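Long-range contact in protease Do-like 2, chloroplastic (Arabidopsis thaliana, PDB 4FLN), which acts as a serine protease that makes the primary cut in photodamaged D1 protein of plant photosystem II: residues B[60-65]-B[368-373]. Sequence-based numbering, arbitrary orientation.
Sequences PDYSLP and GQPSYI
Here a loop of the trypsin-like protease domain, 60-65, between strands 50-57 and 72-82 of a six-stranded barrel, docks on 368-373, which leads into strand 373-375 of the second PDZ domain, away from the presumed charge-relay residues. No hydrogen bond crosses; the side chains meet mainly through apolar contacts, which three prolines, compact and lacking an N-H to satisfy, suit. P370 sits in the middle: its CG lies 3.5 Å from P65 CB and 3.8 Å from Y62 CD1, while its CD meets P60 CB. With CG anti to the carbonyl carbon (chi1 -57°), Y62 brings CD1 to P370, its broad ring also packing on P386 and L387. Polar bonds shape the loop itself: D61, a short carboxylate, accepts from L64 N through OD2 in an Asx motif, and E390 accepts from the backbone N of Y62 and S63. At Y372, chi1 79° sets a flat ring beside P65, edge-to-face with W66, its hydroxyl long enough to bond S497 O. An alanine in place of Y372 would probably loosen the join, losing all three. P65 CG rests 3.6 Å from Y372 CB, and P65 O approaches Y372 CE2 obliquely to the ring.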
loop_
_atom_site.group_PDB
_atom_site.type_symbol
_atom_site.label_atom_id
_atom_site.label_comp_id
_atom_site.label_asym_id
_atom_site.label_seq_id
_atom_site.Cartn_x
_atom_site.Cartn_y
_atom_site.Cartn_z
ATOM N N PRO B 60 -23.826 -21.703 -2.569
ATOM C CA PRO B 60 -22.978 -22.896 -2.548
ATOM C C PRO B 60 -21.518 -22.494 -2.658
ATOM O O PRO B 60 -21.221 -21.462 -3.250
ATOM C CB PRO B 60 -23.400 -23.627 -3.817
ATOM C CG PRO B 60 -23.730 -22.529 -4.756
ATOM C CD PRO B 60 -24.338 -21.423 -3.921
ATOM N N ASP B 61 -20.619 -23.295 -2.107
ATOM C CA ASP B 61 -19.197 -23.080 -2.303
ATOM C C ASP B 61 -18.822 -23.849 -3.567
ATOM O O ASP B 61 -19.144 -25.024 -3.685
ATOM C CB ASP B 61 -18.434 -23.612 -1.088
ATOM C CG ASP B 61 -16.922 -23.488 -1.225
ATOM O OD1 ASP B 61 -16.342 -22.564 -0.618
ATOM O OD2 ASP B 61 -16.303 -24.328 -1.917
ATOM N N TYR B 62 -18.178 -23.199 -4.530
ATOM C CA TYR B 62 -17.784 -23.897 -5.761
ATOM C C TYR B 62 -16.484 -24.687 -5.622
ATOM O O TYR B 62 -16.322 -25.764 -6.211
ATOM C CB TYR B 62 -17.727 -22.926 -6.942
ATOM C CG TYR B 62 -19.044 -22.229 -7.142
ATOM C CD1 TYR B 62 -19.980 -22.711 -8.046
ATOM C CD2 TYR B 62 -19.374 -21.112 -6.390
ATOM C CE1 TYR B 62 -21.197 -22.085 -8.212
ATOM C CE2 TYR B 62 -20.586 -20.480 -6.549
ATOM C CZ TYR B 62 -21.493 -20.970 -7.458
ATOM O OH TYR B 62 -22.695 -20.331 -7.612
ATOM N N SER B 63 -15.565 -24.134 -4.837
ATOM C CA SER B 63 -14.290 -24.771 -4.563
ATOM C C SER B 63 -14.525 -26.141 -3.951
ATOM O O SER B 63 -13.910 -27.126 -4.355
ATOM C CB SER B 63 -13.467 -23.896 -3.623
ATOM O OG SER B 63 -13.277 -22.604 -4.178
ATOM N N LEU B 64 -15.431 -26.198 -2.981
ATOM C CA LEU B 64 -15.844 -27.463 -2.381
ATOM C C LEU B 64 -17.359 -27.630 -2.564
ATOM O O LEU B 64 -18.131 -27.208 -1.702
ATOM C CB LEU B 64 -15.502 -27.470 -0.888
ATOM C CG LEU B 64 -14.131 -26.945 -0.440
ATOM C CD1 LEU B 64 -14.177 -26.477 1.012
ATOM C CD2 LEU B 64 -13.038 -27.986 -0.640
ATOM N N PRO B 65 -17.800 -28.216 -3.696
ATOM C CA PRO B 65 -19.250 -28.109 -3.894
ATOM C C PRO B 65 -20.121 -29.228 -3.313
ATOM O O PRO B 65 -21.144 -29.545 -3.920
ATOM C CB PRO B 65 -19.360 -28.183 -5.414
ATOM C CG PRO B 65 -18.242 -29.116 -5.800
ATOM C CD PRO B 65 -17.116 -28.828 -4.848
ATOM N N GLY B 368 -29.120 -22.969 -7.763
ATOM C CA GLY B 368 -28.952 -24.237 -7.077
ATOM C C GLY B 368 -27.503 -24.586 -6.777
ATOM O O GLY B 368 -26.708 -23.717 -6.420
ATOM N N GLN B 369 -27.152 -25.860 -6.941
ATOM C CA GLN B 369 -25.830 -26.335 -6.560
ATOM C C GLN B 369 -25.080 -26.960 -7.736
ATOM O O GLN B 369 -25.664 -27.703 -8.530
ATOM C CB GLN B 369 -25.946 -27.332 -5.416
ATOM N N PRO B 370 -23.766 -26.683 -7.826
ATOM C CA PRO B 370 -22.908 -27.115 -8.934
ATOM C C PRO B 370 -22.642 -28.607 -8.871
ATOM O O PRO B 370 -22.534 -29.184 -7.789
ATOM C CB PRO B 370 -21.617 -26.338 -8.699
ATOM C CG PRO B 370 -21.583 -26.116 -7.244
ATOM C CD PRO B 370 -23.004 -25.970 -6.787
ATOM N N SER B 371 -22.552 -29.227 -10.037
ATOM C CA SER B 371 -22.378 -30.663 -10.129
ATOM C C SER B 371 -20.980 -31.063 -9.699
ATOM O O SER B 371 -20.021 -30.302 -9.860
ATOM C CB SER B 371 -22.606 -31.114 -11.564
ATOM O OG SER B 371 -23.768 -30.504 -12.085
ATOM N N TYR B 372 -20.872 -32.255 -9.124
ATOM C CA TYR B 372 -19.570 -32.823 -8.826
ATOM C C TYR B 372 -19.611 -34.341 -8.776
ATOM O O TYR B 372 -20.636 -34.931 -8.447
ATOM C CB TYR B 372 -18.984 -32.228 -7.540
ATOM C CG TYR B 372 -19.535 -32.780 -6.249
ATOM C CD1 TYR B 372 -18.868 -33.793 -5.569
ATOM C CD2 TYR B 372 -20.702 -32.272 -5.693
ATOM C CE1 TYR B 372 -19.356 -34.297 -4.379
ATOM C CE2 TYR B 372 -21.197 -32.768 -4.500
ATOM C CZ TYR B 372 -20.520 -33.780 -3.846
ATOM O OH TYR B 372 -21.007 -34.283 -2.663
ATOM N N ILE B 373 -18.495 -34.963 -9.136
ATOM C CA ILE B 373 -18.336 -36.404 -9.011
ATOM C C ILE B 373 -16.907 -36.713 -8.557
ATOM O O ILE B 373 -15.956 -36.056 -8.987
ATOM C CB ILE B 373 -18.709 -37.138 -10.326
ATOM C CG1 ILE B 373 -18.561 -38.650 -10.167
ATOM C CG2 ILE B 373 -17.879 -36.633 -11.491
ATOM C CD1 ILE B 373 -19.098 -39.438 -11.349
#